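Local structure of phage-like element PBSX protein XepA (Bacillus subtilis, 6IA5) at residues 87-90 with 91-94; 230-233 with 234-237. The protein is of unknown function, forms a pentamer encoded in the lytic cassette of a prophage-like element, and does not seem to take part in host cell lysis. One frame throughout, in Å; residues are numbered along the deposited sequence.

How the contacts relate
Contact 1 and contact 2 are two surface turns of one all-beta chain, far apart on opposite sides of its centre. Their own centres lie 69 Å from each other, and their nearest atoms remain about 57 Å apart. Residues 87-94 connect strand 80-87 to strand 94-101 in a four-stranded antiparallel sheet, whereas residues 230-237 lead from strand 225-232 into strand 238-239 of the larger C-terminal sheet. Side-chain oxygens bond to backbone N-H groups in both turns, Ser87 and Asn89 in the first, Asp235 in the second, and both turns touch neighbouring subunits of the pentamer. With the function unknown, neither turn can be tied to a site; the acetate beside contact 1 probably comes from the crystallisation liquor.

Contact 1 (87-90 with 91-94); sequences SDNN and NVWT. With ACT (acetate ion), chain B.
Ser87 lies over one face of the Trp93 indole, its CB 3.5 Å from the centroid of the six-membered ring and almost on the ring normal, a CH-pi contact in the loop of the beta hairpin formed by antiparallel strands 80-87 and 94-101. At the ring's edge, Asn90 OD1 comes to 3.2 Å from Trp93 CZ2, with the amide plane turned 81° against the indole. Also at the edge, in the ring plane, a water accepts from Trp93 NE1 and donates to Asn90 O. Arg120 adds a cation-pi interaction with the same indole.

With OG anti to the backbone N (chi1 175°), Ser87 sends its hydroxyl into the turn while CB stays on the ring. There OG accepts from Asn89 N, an ST turn, and more weakly from Asn90 N and Asn91 N; its own proton goes to Val92 O at 2.7 Å, approaching from above the carbonyl plane. Asp88 reaches outward instead, its OD1 bonded to Arg117 N and to Leu106 N of a second subunit, while its backbone N makes weak bonds to the acetate. Asn89 OD1 takes a second set of backbone bonds: a nearly straight one from Val92 N at 2.8 Å and a weak, bent one from Asn91 N.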
loop_
_atom_site.group_PDB
_atom_site.type_symbol
_atom_site.label_atom_id
_atom_site.label_comp_id
_atom_site.label_asym_id
_atom_site.label_seq_id
_atom_site.Cartn_x
_atom_site.Cartn_y
_atom_site.Cartn_z
ATOM N N SER E 87 14.947 31.519 -9.142
ATOM C CA SER E 87 15.070 32.860 -8.604
ATOM C C SER E 87 13.684 33.467 -8.435
ATOM O O SER E 87 12.845 33.316 -9.317
ATOM C CB SER E 87 15.888 33.714 -9.553
ATOM O OG SER E 87 15.920 35.073 -9.106
ATOM N N ASP E 88 13.474 34.199 -7.326
ATOM C CA ASP E 88 12.244 34.953 -7.156
ATOM C C ASP E 88 12.331 36.341 -7.772
ATOM O O ASP E 88 11.295 36.959 -8.004
ATOM C CB ASP E 88 11.753 34.929 -5.710
ATOM C CG ASP E 88 10.728 33.814 -5.522
ATOM O OD1 ASP E 88 9.875 33.632 -6.455
ATOM O OD2 ASP E 88 10.820 33.113 -4.494
ATOM N N ASN E 89 13.545 36.826 -8.078
ATOM C CA ASN E 89 13.647 38.183 -8.612
ATOM C C ASN E 89 14.318 38.228 -9.981
ATOM O O ASN E 89 14.538 39.309 -10.510
ATOM C CB ASN E 89 14.358 39.130 -7.640
ATOM C CG ASN E 89 15.740 38.648 -7.259
ATOM O OD1 ASN E 89 16.349 37.860 -7.974
ATOM N ND2 ASN E 89 16.242 39.100 -6.119
ATOM N N ASN E 90 14.676 37.065 -10.550
ATOM C CA ASN E 90 15.319 37.012 -11.854
ATOM C C ASN E 90 16.675 37.717 -11.802
ATOM O O ASN E 90 17.144 38.255 -12.805
ATOM C CB ASN E 90 14.429 37.584 -12.963
ATOM C CG ASN E 90 14.892 37.161 -14.346
ATOM O OD1 ASN E 90 15.640 36.190 -14.501
ATOM N ND2 ASN E 90 14.472 37.884 -15.370
ATOM N N ASN E 91 17.313 37.691 -10.630
ATOM C CA ASN E 91 18.567 38.396 -10.442
ATOM C C ASN E 91 19.492 37.561 -9.560
ATOM O O ASN E 91 20.634 37.310 -9.912
ATOM C CB ASN E 91 18.349 39.778 -9.825
ATOM C CG ASN E 91 19.641 40.561 -9.786
ATOM O OD1 ASN E 91 20.239 40.829 -10.829
ATOM N ND2 ASN E 91 20.100 40.886 -8.588
ATOM N N VAL E 92 19.002 37.140 -8.393
ATOM C CA VAL E 92 19.785 36.280 -7.523
ATOM C C VAL E 92 19.246 34.853 -7.661
ATOM O O VAL E 92 18.038 34.627 -7.552
ATOM C CB VAL E 92 19.733 36.800 -6.075
ATOM C CG1 VAL E 92 20.405 35.852 -5.096
ATOM C CG2 VAL E 92 20.291 38.223 -5.976
ATOM N N TRP E 93 20.162 33.906 -7.911
ATOM C CA TRP E 93 19.844 32.539 -8.316
ATOM C C TRP E 93 20.282 31.560 -7.227
ATOM O O TRP E 93 21.360 31.710 -6.664
ATOM C CB TRP E 93 20.505 32.235 -9.672
ATOM C CG TRP E 93 19.832 33.015 -10.760
ATOM C CD1 TRP E 93 20.161 34.269 -11.202
ATOM C CD2 TRP E 93 18.645 32.638 -11.489
ATOM N NE1 TRP E 93 19.282 34.687 -12.173
ATOM C CE2 TRP E 93 18.335 33.706 -12.369
ATOM C CE3 TRP E 93 17.822 31.498 -11.504
ATOM C CZ2 TRP E 93 17.249 33.663 -13.248
ATOM C CZ3 TRP E 93 16.739 31.463 -12.367
ATOM C CH2 TRP E 93 16.453 32.534 -13.222
ATOM N N THR E 94 19.447 30.554 -6.943
ATOM C CA THR E 94 19.889 29.418 -6.144
ATOM C C THR E 94 19.858 28.155 -7.012
ATOM O O THR E 94 19.045 28.060 -7.923
ATOM C CB THR E 94 19.058 29.288 -4.862
ATOM O OG1 THR E 94 17.698 29.179 -5.281
ATOM C CG2 THR E 94 19.207 30.485 -3.945
HETATM C C ACT B . 15.994 34.505 -4.579
HETATM O O ACT B . 15.784 35.511 -5.308
HETATM O OXT ACT B . 15.135 33.619 -4.512
HETATM C CH3 ACT B . 17.244 34.299 -3.741
HETATM O O HOH W 1 19.975 37.080 -13.601
#

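Contact 2 (230-233 with 234-237)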
loop_
_atom_site.group_PDB
_atom_site.type_symbol
_atom_site.label_atom_id
_atom_site.label_comp_id
_atom_site.label_asym_id
_atom_site.label_seq_id
_atom_site.Cartn_x
_atom_site.Cartn_y
_atom_site.Cartn_z
ATOM N N GLY E 230 2.153 -8.872 43.590
ATOM C CA GLY E 230 3.290 -8.402 42.819
ATOM C C GLY E 230 4.552 -9.148 43.260
ATOM O O GLY E 230 4.546 -9.804 44.307
ATOM N N VAL E 231 5.613 -9.026 42.457
ATOM C CA VAL E 231 6.888 -9.644 42.765
ATOM C C VAL E 231 7.938 -8.544 42.912
ATOM O O VAL E 231 8.185 -7.791 41.965
ATOM C CB VAL E 231 7.274 -10.660 41.666
ATOM C CG1 VAL E 231 8.637 -11.292 41.953
ATOM C CG2 VAL E 231 6.235 -11.777 41.564
ATOM N N LYS E 232 8.557 -8.459 44.095
ATOM C CA LYS E 232 9.537 -7.419 44.386
ATOM C C LYS E 232 10.839 -7.706 43.634
ATOM O O LYS E 232 11.280 -8.851 43.590
ATOM C CB LYS E 232 9.762 -7.336 45.903
ATOM C CG LYS E 232 10.650 -6.190 46.354
ATOM C CD LYS E 232 10.283 -5.641 47.689
ATOM C CE LYS E 232 10.648 -6.500 48.865
ATOM N NZ LYS E 232 12.115 -6.522 49.027
ATOM N N THR E 233 11.465 -6.661 43.047
ATOM C CA THR E 233 12.586 -6.908 42.145
ATOM C C THR E 233 13.821 -7.427 42.898
ATOM O O THR E 233 14.574 -8.220 42.357
ATOM C CB THR E 233 12.929 -5.699 41.263
ATOM O OG1 THR E 233 13.509 -4.696 42.099
ATOM C CG2 THR E 233 11.753 -5.144 40.478
ATOM N N ASP E 234 14.056 -6.959 44.132
ATOM C CA ASP E 234 15.340 -7.240 44.775
ATOM C C ASP E 234 15.434 -8.678 45.282
ATOM O O ASP E 234 16.523 -9.234 45.251
ATOM C CB ASP E 234 15.739 -6.240 45.863
ATOM C CG ASP E 234 14.704 -6.044 46.951
ATOM O OD1 ASP E 234 13.750 -6.844 47.006
ATOM O OD2 ASP E 234 14.788 -5.014 47.677
ATOM N N ASP E 235 14.309 -9.283 45.711
ATOM C CA ASP E 235 14.374 -10.573 46.375
ATOM C C ASP E 235 13.266 -11.516 45.921
ATOM O O ASP E 235 13.135 -12.592 46.502
ATOM C CB ASP E 235 14.347 -10.399 47.901
ATOM C CG ASP E 235 13.075 -9.756 48.419
ATOM O OD1 ASP E 235 12.107 -9.642 47.636
ATOM O OD2 ASP E 235 13.057 -9.353 49.601
ATOM N N ALA E 236 12.449 -11.116 44.932
ATOM C CA ALA E 236 11.387 -11.969 44.403
ATOM C C ALA E 236 10.322 -12.315 45.459
ATOM O O ALA E 236 9.624 -13.306 45.333
ATOM C CB ALA E 236 11.954 -13.236 43.771
ATOM N N THR E 237 10.170 -11.504 46.507
ATOM C CA THR E 237 9.030 -11.627 47.406
ATOM C C THR E 237 7.754 -11.447 46.583
ATOM O O THR E 237 7.678 -10.516 45.782
ATOM C CB THR E 237 9.019 -10.486 48.443
ATOM O OG1 THR E 237 10.241 -10.572 49.162
ATOM C CG2 THR E 237 7.861 -10.525 49.417
#
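Lys232 NZ sits between two carboxylates, 2.6 Å from Asp234 OD1 and 3.0 Å from Asp235 OD2, forming a three-residue salt-bridge network. The two approaches differ: Asp234 offers the syn lone pair of OD1, while Asp235 OD2 is met from well above its carboxylate plane. To get there the lysine chain leaves the strand with CG anti to N and then bends at chi2, chi3 and chi4 (74° and 70° for the last two), which curls the ammonium back over the turn. Asp234 OD1 also lies beside the aliphatic part of that chain, 3.2 Å from Lys232 CG.

Behind this network, Asp235 is held by its second oxygen. OD1 accepts from Thr237 N at 2.9 Å and from Thr237 OG1 at 2.6 Å, both from the same face of the carboxylate, and these two bonds should limit its rotation. The backbone fixes the ends of the turn: Lys232 N donates to Thr237 O at 2.8 Å, in the carbonyl plane, and Ala236 N returns a more bent bond to Lys232 O. Farther out, Lys232 and Thr237 rest on Trp249 of strand 247-252, and Thr233 OG1 bonds Pro227 O of a third subunit. The two backbone bonds close a beta hairpin between strands 225-232 and 238-239 through a four-residue turn (Ala236 N back to Lys232 O, an alpha turn), with an Asx turn at Asp235.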